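Local atomic coordinates of sister chromatid cohesion protein (Chaetomium thermophilum, PDB entry 5T8V), a protein that probably acts as a chromatin-binding cohesin loader, represented here by its C-terminal fragment, a long, largely helical piece built with HEAT repeats. Residues Q154-C159 with E218-A223; N238-R241 with T247-F250; D365-P370 with R568-I573; G674-C679 with E692-R697; I1256-A1261 with S1371-A1376. All blocks are in the same frame, centred on the assembly; numbering follows the deposited sequence.

Contact 1 of 5, residues Q154-C159 with E218-A223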
# COMPACT_ATOMS: atom_id res chain seq x y z
N GLN A 154 -50.15 29.73 -27.35
CA GLN A 154 -50.75 30.20 -26.11
C GLN A 154 -50.45 29.25 -24.96
O GLN A 154 -50.04 29.68 -23.88
CB GLN A 154 -52.26 30.36 -26.30
CG GLN A 154 -52.66 31.42 -27.31
CD GLN A 154 -54.13 31.37 -27.67
OE1 GLN A 154 -54.75 30.30 -27.65
NE2 GLN A 154 -54.70 32.52 -28.01
N ALA A 155 -50.66 27.95 -25.17
CA ALA A 155 -50.37 26.97 -24.13
C ALA A 155 -48.92 27.07 -23.67
O ALA A 155 -48.63 27.09 -22.47
CB ALA A 155 -50.68 25.56 -24.63
N LEU A 156 -47.99 27.15 -24.62
CA LEU A 156 -46.58 27.26 -24.29
C LEU A 156 -46.30 28.51 -23.47
O LEU A 156 -45.55 28.47 -22.48
CB LEU A 156 -45.75 27.25 -25.57
CG LEU A 156 -44.25 27.50 -25.43
CD1 LEU A 156 -43.61 26.49 -24.48
CD2 LEU A 156 -43.60 27.45 -26.80
N SER A 157 -46.90 29.64 -23.86
CA SER A 157 -46.76 30.86 -23.07
C SER A 157 -47.23 30.63 -21.64
O SER A 157 -46.52 30.94 -20.68
CB SER A 157 -47.53 32.00 -23.72
OG SER A 157 -46.99 32.31 -24.99
N LEU A 158 -48.44 30.07 -21.48
CA LEU A 158 -48.96 29.84 -20.14
C LEU A 158 -48.03 28.96 -19.32
O LEU A 158 -47.85 29.18 -18.12
CB LEU A 158 -50.35 29.22 -20.21
CG LEU A 158 -51.53 30.20 -20.16
CD1 LEU A 158 -52.83 29.45 -20.37
CD2 LEU A 158 -51.56 30.97 -18.85
N CYS A 159 -47.43 27.95 -19.95
CA CYS A 159 -46.48 27.10 -19.23
C CYS A 159 -45.27 27.91 -18.77
O CYS A 159 -44.87 27.83 -17.60
CB CYS A 159 -46.05 25.93 -20.11
SG CYS A 159 -47.35 24.69 -20.36
N GLU A 218 -39.52 23.09 -34.14
CA GLU A 218 -38.36 22.91 -33.28
C GLU A 218 -38.23 24.03 -32.25
O GLU A 218 -37.60 23.83 -31.20
CB GLU A 218 -37.08 22.83 -34.12
CG GLU A 218 -35.79 22.79 -33.32
CD GLU A 218 -34.58 22.49 -34.18
OE1 GLU A 218 -34.34 21.30 -34.50
OE2 GLU A 218 -33.85 23.45 -34.54
N THR A 219 -38.82 25.20 -32.52
CA THR A 219 -38.80 26.27 -31.53
C THR A 219 -39.74 25.97 -30.37
O THR A 219 -39.44 26.29 -29.22
CB THR A 219 -39.17 27.60 -32.20
OG1 THR A 219 -40.41 27.45 -32.91
CG2 THR A 219 -38.09 28.03 -33.17
N VAL A 220 -40.88 25.34 -30.66
CA VAL A 220 -41.80 24.93 -29.60
C VAL A 220 -41.14 23.91 -28.69
O VAL A 220 -41.13 24.06 -27.46
CB VAL A 220 -43.10 24.37 -30.22
CG1 VAL A 220 -43.99 23.75 -29.14
CG2 VAL A 220 -43.85 25.47 -30.96
N THR A 221 -40.56 22.86 -29.27
CA THR A 221 -39.93 21.82 -28.46
C THR A 221 -38.68 22.35 -27.76
O THR A 221 -38.36 21.89 -26.66
CB THR A 221 -39.57 20.61 -29.32
OG1 THR A 221 -38.65 21.01 -30.35
CG2 THR A 221 -40.81 20.02 -29.96
N ASN A 222 -37.97 23.30 -28.37
CA ASN A 222 -36.85 23.92 -27.68
C ASN A 222 -37.32 24.69 -26.45
O ASN A 222 -36.72 24.59 -25.37
CB ASN A 222 -36.08 24.83 -28.63
CG ASN A 222 -35.15 24.07 -29.56
OD1 ASN A 222 -35.15 22.84 -29.59
ND2 ASN A 222 -34.36 24.81 -30.34
N ALA A 223 -38.41 25.45 -26.60
CA ALA A 223 -38.95 26.18 -25.46
C ALA A 223 -39.42 25.23 -24.37
O ALA A 223 -39.21 25.48 -23.18
CB ALA A 223 -40.10 27.08 -25.92
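L156 reaches from helix 149-172 to the beginning of helix 218-232 and meets A223 with both prongs of its fork. Its CD2 lies 3.6 Å from A223 CB and its CD1 3.8 Å from the same carbon, so the alanine methyl lies close to both methyls of the leucine. One turn earlier on the partner helix, CD2 also comes 4.2 Å from V220 CA, so this prong touches backbone as well as side chain; V220 CG1 adds a looser approach, 4.4 Å from CD2. The fork is carried across because CG stands anti to the backbone N (chi1 174°). Replacing L156 with an alanine removes both prongs, and would probably leave a gap between the two helices beside A223 CB and V220. The contact is apolar throughout and belongs to the helix-against-helix packing of an all-alpha, HEAT-repeat-containing chain, with a single leucine spanning the two backbones, whose nearest CA atoms, those of L156 and V220, are 7.5 Å apart. V220 also packs against E149 and I152, earlier on the leucine's own helix. Farther out, helix 149-172 is seated on other sides: A155 touches M207 and C159 touches L203 and L204 of helix 190-213, while L158 leans on L94 of helix 81-96. The first turn of helix 218-232 is steadied by E218 O, which accepts both N222 N and the T221 hydroxyl, the latter 43° out of the carbonyl plane and on the same face as N222 N.

Contact 2 of 5, residues N238-R241 with T247-F250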
# COMPACT_ATOMS: atom_id res chain seq x y z
N ASN A 238 -36.80 21.52 2.44
CA ASN A 238 -36.23 20.39 3.16
C ASN A 238 -37.34 19.55 3.79
O ASN A 238 -37.64 18.45 3.31
CB ASN A 238 -35.26 20.88 4.24
CG ASN A 238 -34.22 21.84 3.69
OD1 ASN A 238 -34.05 21.97 2.48
ND2 ASN A 238 -33.51 22.52 4.59
N ALA A 239 -37.96 20.07 4.85
CA ALA A 239 -39.06 19.41 5.52
C ALA A 239 -40.35 20.17 5.27
O ALA A 239 -40.34 21.32 4.83
CB ALA A 239 -38.81 19.31 7.03
N GLU A 240 -41.48 19.51 5.54
CA GLU A 240 -42.79 20.10 5.30
C GLU A 240 -43.17 21.06 6.44
O GLU A 240 -44.17 20.89 7.14
CB GLU A 240 -43.83 18.99 5.11
CG GLU A 240 -43.76 18.34 3.73
CD GLU A 240 -44.87 17.32 3.50
OE1 GLU A 240 -45.45 16.84 4.49
OE2 GLU A 240 -45.15 17.00 2.33
N ARG A 241 -42.34 22.09 6.63
CA ARG A 241 -42.62 23.10 7.64
C ARG A 241 -42.39 24.49 7.06
O ARG A 241 -43.09 25.45 7.41
CB ARG A 241 -41.76 22.89 8.89
CG ARG A 241 -41.77 21.48 9.45
CD ARG A 241 -41.04 21.42 10.78
NE ARG A 241 -39.59 21.58 10.62
CZ ARG A 241 -38.68 20.63 10.86
NH1 ARG A 241 -39.04 19.43 11.29
NH2 ARG A 241 -37.39 20.89 10.67
N THR A 247 -44.62 19.53 -0.18
CA THR A 247 -43.48 19.37 -1.08
C THR A 247 -43.76 18.35 -2.18
O THR A 247 -43.25 18.49 -3.30
CB THR A 247 -42.25 18.96 -0.27
OG1 THR A 247 -42.59 17.86 0.58
CG2 THR A 247 -41.77 20.12 0.60
N GLN A 248 -44.55 17.32 -1.88
CA GLN A 248 -44.80 16.27 -2.86
C GLN A 248 -45.40 16.82 -4.15
O GLN A 248 -45.16 16.28 -5.23
CB GLN A 248 -45.72 15.20 -2.27
CG GLN A 248 -45.10 14.44 -1.10
CD GLN A 248 -45.84 13.15 -0.79
OE1 GLN A 248 -46.65 12.67 -1.59
NE2 GLN A 248 -45.57 12.58 0.38
N LYS A 249 -46.20 17.89 -4.05
CA LYS A 249 -46.76 18.51 -5.25
C LYS A 249 -45.64 18.98 -6.18
O LYS A 249 -45.62 18.67 -7.38
CB LYS A 249 -47.67 19.67 -4.83
CG LYS A 249 -48.71 20.09 -5.85
CD LYS A 249 -49.76 19.00 -6.09
CE LYS A 249 -50.69 19.39 -7.22
NZ LYS A 249 -51.61 18.28 -7.60
N PHE A 250 -44.67 19.70 -5.62
CA PHE A 250 -43.52 20.13 -6.40
C PHE A 250 -42.75 18.93 -6.94
O PHE A 250 -42.27 18.95 -8.08
CB PHE A 250 -42.61 21.02 -5.56
CG PHE A 250 -43.27 22.30 -5.10
CD1 PHE A 250 -43.68 23.25 -6.02
CD2 PHE A 250 -43.45 22.55 -3.75
CE1 PHE A 250 -44.28 24.42 -5.60
CE2 PHE A 250 -44.05 23.73 -3.33
CZ PHE A 250 -44.47 24.66 -4.26
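E240 and T247 make a polar surface contact, in which the loop leading out of helix 218-232 folds back beside the amino-terminal part of helix 247-267. T247 OG1 donates a weak hydrogen bond, 3.2 Å long, to E240 OE2. The aliphatic part of the glutamate shares in the contact, since its CG lies 3.4 Å from the same hydroxyl oxygen and 4.1 Å from T247 CG2. E240 extends beyond CG (chi2 -175°), which carries the carboxylate up to the hydroxyl, and OE2 ends 3.6 Å from T247 N. A carboxylate near the amino end of a helix would probably be favoured by the helix dipole. On the loop side E240 is the centre of an inverse gamma turn, closed by a weak bond of 2.8 Å from R241 N to A239 O. The R241 guanidinium lies with one face over A239 CB. While T247 faces the loop, the residues that follow tie the helix to the body of the fold: K249 NZ hydrogen-bonds T198 OG1 on helix 190-213, and the F250 ring packs against M197 of that helix and against L170 and A171 of helix 149-172.

Contact 3 of 5, residues D365-P370 with R568-I573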
# COMPACT_ATOMS: atom_id res chain seq x y z
N ASP A 365 -31.74 -10.59 -33.70
CA ASP A 365 -30.53 -9.78 -33.76
C ASP A 365 -30.79 -8.47 -34.50
O ASP A 365 -30.44 -7.39 -34.02
CB ASP A 365 -29.40 -10.57 -34.43
CG ASP A 365 -28.11 -9.79 -34.50
OD1 ASP A 365 -27.49 -9.57 -33.44
OD2 ASP A 365 -27.70 -9.40 -35.62
N THR A 366 -31.45 -8.55 -35.66
CA THR A 366 -31.70 -7.35 -36.45
C THR A 366 -32.61 -6.38 -35.70
O THR A 366 -32.44 -5.16 -35.81
CB THR A 366 -32.31 -7.70 -37.80
OG1 THR A 366 -33.57 -8.35 -37.61
CG2 THR A 366 -31.38 -8.60 -38.60
N ILE A 367 -33.58 -6.89 -34.94
CA ILE A 367 -34.49 -5.96 -34.26
C ILE A 367 -33.86 -5.39 -32.99
O ILE A 367 -34.11 -4.23 -32.64
CB ILE A 367 -35.83 -6.64 -33.94
CG1 ILE A 367 -36.83 -5.59 -33.45
CG2 ILE A 367 -35.66 -7.73 -32.90
CD1 ILE A 367 -38.23 -6.11 -33.22
N SER A 368 -33.03 -6.17 -32.29
CA SER A 368 -32.58 -5.78 -30.96
C SER A 368 -31.26 -5.02 -30.98
O SER A 368 -31.07 -4.12 -30.16
CB SER A 368 -32.43 -7.02 -30.07
OG SER A 368 -31.35 -7.84 -30.48
N THR A 369 -30.34 -5.34 -31.89
CA THR A 369 -29.04 -4.68 -31.85
C THR A 369 -29.13 -3.16 -32.02
O THR A 369 -28.35 -2.45 -31.36
CB THR A 369 -28.09 -5.28 -32.89
OG1 THR A 369 -28.68 -5.20 -34.19
CG2 THR A 369 -27.78 -6.74 -32.55
N PRO A 370 -30.02 -2.61 -32.85
CA PRO A 370 -30.09 -1.14 -32.94
C PRO A 370 -30.52 -0.47 -31.65
O PRO A 370 -30.06 0.64 -31.36
CB PRO A 370 -31.11 -0.91 -34.07
CG PRO A 370 -31.24 -2.21 -34.77
CD PRO A 370 -31.00 -3.25 -33.74
N ARG A 568 -40.27 -15.25 -28.98
CA ARG A 568 -40.92 -14.58 -27.86
C ARG A 568 -40.37 -13.18 -27.65
O ARG A 568 -41.12 -12.21 -27.62
CB ARG A 568 -40.76 -15.42 -26.59
CG ARG A 568 -41.48 -16.76 -26.65
CD ARG A 568 -41.07 -17.66 -25.51
NE ARG A 568 -41.62 -19.01 -25.66
CZ ARG A 568 -41.28 -20.05 -24.90
NH1 ARG A 568 -40.39 -19.92 -23.94
NH2 ARG A 568 -41.84 -21.23 -25.13
N LEU A 569 -39.05 -13.07 -27.50
CA LEU A 569 -38.45 -11.76 -27.23
C LEU A 569 -38.67 -10.79 -28.38
O LEU A 569 -38.80 -9.58 -28.15
CB LEU A 569 -36.96 -11.91 -26.93
CG LEU A 569 -36.61 -12.05 -25.45
CD1 LEU A 569 -36.90 -10.75 -24.70
CD2 LEU A 569 -37.35 -13.22 -24.81
N ARG A 570 -38.71 -11.29 -29.62
CA ARG A 570 -39.03 -10.41 -30.74
C ARG A 570 -40.43 -9.83 -30.58
O ARG A 570 -40.63 -8.61 -30.66
CB ARG A 570 -38.89 -11.19 -32.05
CG ARG A 570 -38.83 -10.31 -33.30
CD ARG A 570 -40.04 -10.54 -34.20
NE ARG A 570 -40.13 -11.92 -34.66
CZ ARG A 570 -41.17 -12.44 -35.30
NH1 ARG A 570 -42.23 -11.69 -35.56
NH2 ARG A 570 -41.16 -13.71 -35.68
N GLU A 571 -41.42 -10.70 -30.34
CA GLU A 571 -42.78 -10.22 -30.10
C GLU A 571 -42.83 -9.26 -28.93
O GLU A 571 -43.63 -8.31 -28.94
CB GLU A 571 -43.72 -11.40 -29.86
CG GLU A 571 -43.84 -12.38 -31.02
CD GLU A 571 -44.67 -11.82 -32.17
OE1 GLU A 571 -44.68 -10.59 -32.36
OE2 GLU A 571 -45.31 -12.63 -32.88
N MET A 572 -42.00 -9.48 -27.91
CA MET A 572 -42.01 -8.61 -26.74
C MET A 572 -41.45 -7.23 -27.07
O MET A 572 -41.98 -6.21 -26.62
CB MET A 572 -41.19 -9.25 -25.61
CG MET A 572 -42.03 -9.81 -24.48
SD MET A 572 -41.06 -10.87 -23.40
CE MET A 572 -40.98 -12.34 -24.40
N ILE A 573 -40.37 -7.18 -27.85
CA ILE A 573 -39.80 -5.89 -28.24
C ILE A 573 -40.77 -5.13 -29.12
O ILE A 573 -40.92 -3.91 -28.99
CB ILE A 573 -38.44 -6.10 -28.93
CG1 ILE A 573 -37.42 -6.64 -27.92
CG2 ILE A 573 -37.94 -4.79 -29.54
CD1 ILE A 573 -36.10 -7.05 -28.53
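Knobs-into-holes packing joins helix 357-391 to helix 556-574, with I573 as the knob that touches I367 and S368. The hole is completed by L364 and L371, so that its four residues stand at positions i, i+3, i+4 and i+7 of helix 357-391. The short axes approach to 10.1 Å and cross at 50°. I573 CG2 lies 3.9 Å from I367 CD1, and the two isoleucines slide past each other in opposite directions. The other branch of I573 ends with CD1 4.0 Å from S368 CB. I367 reaches out through an extended chain, its CG1 anti to the backbone N (chi1 -170°). That leaves its CG2 to meet R570 CG at 4.1 Å, where the two side chains cross at about a right angle. Just beyond, P370 leaves a kink in helix 357-391, and T369 OG1 bonds back to D365 O from the face opposite to T369 N. No hydrogen bond links the two segments: S368 turns its hydroxyl to L364 O, and R570 gives NH2 to I347 O. The join therefore rests on methyl and methylene contacts, while the polar ends of its serine and arginine are satisfied to the side.

Contact 4 of 5, residues G674-C679 with E692-R697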
# COMPACT_ATOMS: atom_id res chain seq x y z
N GLY A 674 -0.11 -2.21 7.03
CA GLY A 674 -1.52 -1.99 7.32
C GLY A 674 -2.41 -2.97 6.57
O GLY A 674 -3.32 -3.57 7.15
N LEU A 675 -2.15 -3.15 5.27
CA LEU A 675 -2.93 -4.11 4.51
C LEU A 675 -2.79 -5.52 5.08
O LEU A 675 -3.79 -6.24 5.22
CB LEU A 675 -2.51 -4.09 3.04
CG LEU A 675 -2.70 -2.77 2.29
CD1 LEU A 675 -2.47 -2.99 0.80
CD2 LEU A 675 -4.09 -2.16 2.54
N ILE A 676 -1.56 -5.93 5.40
CA ILE A 676 -1.36 -7.23 6.05
C ILE A 676 -2.24 -7.35 7.28
O ILE A 676 -2.88 -8.38 7.52
CB ILE A 676 0.13 -7.42 6.39
CG1 ILE A 676 0.94 -7.61 5.10
CG2 ILE A 676 0.33 -8.62 7.33
CD1 ILE A 676 2.44 -7.66 5.31
N SER A 677 -2.29 -6.29 8.09
CA SER A 677 -3.10 -6.32 9.30
C SER A 677 -4.57 -6.51 8.97
O SER A 677 -5.27 -7.29 9.63
CB SER A 677 -2.89 -5.04 10.11
OG SER A 677 -3.59 -5.10 11.34
N LYS A 678 -5.07 -5.81 7.95
CA LYS A 678 -6.48 -5.97 7.59
C LYS A 678 -6.76 -7.39 7.11
O LYS A 678 -7.77 -7.99 7.50
CB LYS A 678 -6.86 -4.95 6.51
CG LYS A 678 -8.36 -4.86 6.23
CD LYS A 678 -9.13 -4.47 7.48
CE LYS A 678 -10.18 -3.41 7.18
NZ LYS A 678 -10.91 -2.99 8.41
N CYS A 679 -5.89 -7.94 6.27
CA CYS A 679 -6.04 -9.33 5.86
C CYS A 679 -6.13 -10.25 7.07
O CYS A 679 -7.08 -11.04 7.19
CB CYS A 679 -4.86 -9.74 4.97
SG CYS A 679 -4.77 -8.86 3.39
N GLU A 692 5.55 -14.27 9.15
CA GLU A 692 6.90 -14.42 8.62
C GLU A 692 7.32 -13.18 7.83
O GLU A 692 8.47 -12.74 7.91
CB GLU A 692 6.99 -15.67 7.75
CG GLU A 692 8.41 -16.12 7.46
CD GLU A 692 8.48 -17.12 6.31
OE1 GLU A 692 9.09 -16.78 5.28
OE2 GLU A 692 7.92 -18.23 6.45
N THR A 693 6.39 -12.61 7.07
CA THR A 693 6.69 -11.38 6.34
C THR A 693 6.80 -10.19 7.27
O THR A 693 7.57 -9.26 7.01
CB THR A 693 5.62 -11.13 5.27
OG1 THR A 693 5.61 -12.22 4.33
CG2 THR A 693 5.88 -9.83 4.53
N VAL A 694 6.04 -10.19 8.37
CA VAL A 694 6.12 -9.09 9.33
C VAL A 694 7.48 -9.08 10.02
O VAL A 694 8.16 -8.05 10.07
CB VAL A 694 4.97 -9.20 10.35
CG1 VAL A 694 5.10 -8.13 11.43
CG2 VAL A 694 3.63 -9.07 9.64
N VAL A 695 7.90 -10.23 10.56
CA VAL A 695 9.17 -10.27 11.28
C VAL A 695 10.33 -9.95 10.36
O VAL A 695 11.33 -9.36 10.78
CB VAL A 695 9.37 -11.64 11.96
CG1 VAL A 695 8.20 -11.95 12.88
CG2 VAL A 695 9.54 -12.75 10.93
N ASN A 696 10.23 -10.33 9.08
CA ASN A 696 11.27 -9.95 8.13
C ASN A 696 11.41 -8.44 8.06
O ASN A 696 12.53 -7.91 7.99
CB ASN A 696 10.94 -10.53 6.75
CG ASN A 696 11.09 -12.04 6.70
OD1 ASN A 696 11.27 -12.69 7.73
ND2 ASN A 696 11.00 -12.60 5.50
N ARG A 697 10.29 -7.72 8.10
CA ARG A 697 10.33 -6.26 8.09
C ARG A 697 11.05 -5.69 9.30
O ARG A 697 11.35 -4.49 9.31
CB ARG A 697 8.91 -5.70 8.01
CG ARG A 697 8.13 -6.15 6.78
CD ARG A 697 8.42 -5.31 5.56
NE ARG A 697 9.80 -5.43 5.11
CZ ARG A 697 10.27 -6.44 4.38
NH1 ARG A 697 9.47 -7.44 4.02
NH2 ARG A 697 11.55 -6.46 4.02
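Within residues 674-679, I676 alone reaches segment 692-697 of helix 685-696, placing one branch against V694 and the other against T693. The enclosed part is the pair of buried residues I676 and V694. I676 CG2 and V694 CG2 meet at 4.1 Å, branch against branch, as the two side chains slide past each other in opposite directions. The isoleucine presents this methyl because CG2 stands anti to its backbone N, with CG1 directed beside that N (chi1 -70°). The longer branch then ends in CD1, 4.1 Å from T693 CG2, and here the side chains meet at a slant. T693 turns its methyl to the isoleucine, while its hydroxyl takes the position anti to the carbonyl carbon.

The backbones stay well apart, with the CA atoms of I676 and V694 8.4 Å from each other, and no hydrogen bond crosses between the segments. The more open flank begins at T693, which is partly exposed although its touch is as close as that of V694, and continues to E692 and N696, which lie on the exposed side of their helix. R697 forms a salt bridge through NE with D700. The two segments run in nearly opposite directions, as in the antiparallel helix pairs of HEAT-type arrays, and both belong to the part of the chain related to PDS5. Among their neighbours, I657 of helix 652-660 covers I676 and L658 of the same helix touches T693, while L712 and A713 of helix 703-719 close over V694.

Contact 5 of 5, residues I1256-A1261 with S1371-A1376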
# COMPACT_ATOMS: atom_id res chain seq x y z
N ILE A 1256 45.34 12.37 -11.06
CA ILE A 1256 45.31 11.74 -12.38
C ILE A 1256 46.32 12.35 -13.34
O ILE A 1256 46.64 11.73 -14.36
CB ILE A 1256 43.89 11.84 -12.98
CG1 ILE A 1256 42.85 11.34 -11.98
CG2 ILE A 1256 43.79 10.99 -14.25
CD1 ILE A 1256 41.41 11.60 -12.39
N ASP A 1257 46.84 13.54 -13.04
CA ASP A 1257 47.86 14.17 -13.87
C ASP A 1257 49.03 13.22 -14.06
O ASP A 1257 49.19 12.28 -13.28
CB ASP A 1257 48.33 15.49 -13.25
CG ASP A 1257 48.70 16.53 -14.30
OD1 ASP A 1257 48.94 16.14 -15.46
OD2 ASP A 1257 48.74 17.73 -13.95
N PHE A 1258 49.85 13.44 -15.08
CA PHE A 1258 50.90 12.49 -15.42
C PHE A 1258 52.05 13.21 -16.11
O PHE A 1258 51.90 14.32 -16.62
CB PHE A 1258 50.37 11.37 -16.31
CG PHE A 1258 49.65 11.85 -17.53
CD1 PHE A 1258 48.30 12.17 -17.47
CD2 PHE A 1258 50.31 11.98 -18.74
CE1 PHE A 1258 47.63 12.62 -18.59
CE2 PHE A 1258 49.65 12.42 -19.86
CZ PHE A 1258 48.31 12.74 -19.79
N ASP A 1259 53.20 12.54 -16.12
CA ASP A 1259 54.40 13.01 -16.80
C ASP A 1259 54.95 11.85 -17.61
O ASP A 1259 55.47 10.88 -17.03
CB ASP A 1259 55.43 13.53 -15.81
CG ASP A 1259 56.38 14.53 -16.42
OD1 ASP A 1259 56.56 14.51 -17.66
OD2 ASP A 1259 56.96 15.35 -15.67
N ILE A 1260 54.82 11.92 -18.94
CA ILE A 1260 55.31 10.86 -19.81
C ILE A 1260 56.77 10.59 -19.45
O ILE A 1260 57.62 11.47 -19.57
CB ILE A 1260 55.15 11.23 -21.29
CG1 ILE A 1260 53.66 11.29 -21.65
CG2 ILE A 1260 55.86 10.22 -22.18
CD1 ILE A 1260 53.36 11.79 -23.04
N ALA A 1261 57.04 9.35 -19.04
CA ALA A 1261 58.22 8.93 -18.28
C ALA A 1261 57.74 8.35 -16.97
O ALA A 1261 57.66 9.05 -15.95
CB ALA A 1261 59.20 10.08 -18.03
N SER A 1371 46.75 8.81 -23.84
CA SER A 1371 45.44 9.19 -24.36
C SER A 1371 44.31 8.59 -23.52
O SER A 1371 43.44 9.31 -23.02
CB SER A 1371 45.31 8.76 -25.82
OG SER A 1371 46.30 9.37 -26.63
N MET A 1372 44.31 7.26 -23.38
CA MET A 1372 43.24 6.56 -22.67
C MET A 1372 42.82 7.29 -21.40
O MET A 1372 41.62 7.41 -21.11
CB MET A 1372 43.67 5.14 -22.32
CG MET A 1372 43.68 4.17 -23.48
SD MET A 1372 44.00 2.48 -22.94
CE MET A 1372 45.63 2.66 -22.23
N ILE A 1373 43.80 7.77 -20.64
CA ILE A 1373 43.49 8.53 -19.43
C ILE A 1373 42.59 9.71 -19.77
O ILE A 1373 41.51 9.88 -19.19
CB ILE A 1373 44.79 8.99 -18.74
CG1 ILE A 1373 45.63 7.78 -18.33
CG2 ILE A 1373 44.47 9.87 -17.53
CD1 ILE A 1373 47.00 8.12 -17.78
N LEU A 1374 43.00 10.54 -20.73
CA LEU A 1374 42.24 11.74 -21.05
C LEU A 1374 40.87 11.41 -21.63
O LEU A 1374 39.87 12.03 -21.26
CB LEU A 1374 43.03 12.62 -22.02
CG LEU A 1374 44.35 13.18 -21.50
CD1 LEU A 1374 45.50 12.41 -22.10
CD2 LEU A 1374 44.47 14.66 -21.81
N LEU A 1375 40.80 10.43 -22.54
CA LEU A 1375 39.51 10.05 -23.10
C LEU A 1375 38.56 9.56 -22.02
O LEU A 1375 37.36 9.83 -22.07
CB LEU A 1375 39.69 8.98 -24.18
CG LEU A 1375 40.27 9.47 -25.51
CD1 LEU A 1375 41.70 8.99 -25.67
CD2 LEU A 1375 39.42 9.00 -26.68
N ALA A 1376 39.09 8.83 -21.03
CA ALA A 1376 38.25 8.38 -19.92
C ALA A 1376 37.78 9.56 -19.08
O ALA A 1376 36.59 9.66 -18.74
CB ALA A 1376 39.02 7.37 -19.07
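F1258 brings its ring from the loop after helix 1243-1254 onto I1373 and L1374 of helix 1364-1387. CB points to the helix but stays 4.9 Å from the nearest isoleucine tip, I1373 CD1. CG takes the position between the backbone N and the carbonyl carbon (chi1 53°), which swings the ring in over the helix. CD1 then lies 4.3 Å from I1373 CD1. On the same side of the ring CE1 comes 4.1 Å from L1374 CD1, and CZ, the tip, approaches that methyl to 3.7 Å; phenylalanine and leucine cross at about a right angle. Both methyls approach the ring obliquely. In the plane of the ring, at its edge, sits I1256 O, 3.6 Å from CD1, a carbonyl that also accepts a hydrogen bond from H1272 NE2. Elsewhere about the ring lie T1308 and V1312 of helix 1291-1319.

I1256 makes a second apolar touch beside the first, its CG2 lying 3.5 Å from I1373 CG2 as the two isoleucines slide past each other in opposite directions. Between these two inward-facing residues D1257 turns its CB away from the helix and accepts a bond from F1258 N at OD1, 2.9 Å long and bent to 139°. The same oxygen is hydrogen-bonded to T1308 OG1, linking the loop to helix 1291-1319. Such a connection, with alternate residues dipping between helices 1271-1284, 1291-1319 and 1364-1387, is an interhelical loop packed against the helices of an all-alpha, HEAT-repeat-containing chain; the loop itself falls in the family's C-terminal region.

The five contacts follow one another along the chain without interleaving, and none touches another. Contacts 1 and 2 are the closest pair, their centres 28 Å apart and their nearest atoms about 12 Å; helices 218-232 and 247-267, which follow each other in sequence, connect them. Contact 3 lies on the same side of the chain's centre as contact 1, centre to centre 36 Å away. Contact 4 is the most central, about 11 Å from the chain's centre, and stands 54 Å from contact 3 and 55 Å from contact 5. Contacts 2 and 5 lie on opposite sides of that centre, with 92 Å between their own centres, a measure of how elongated this helical fragment is.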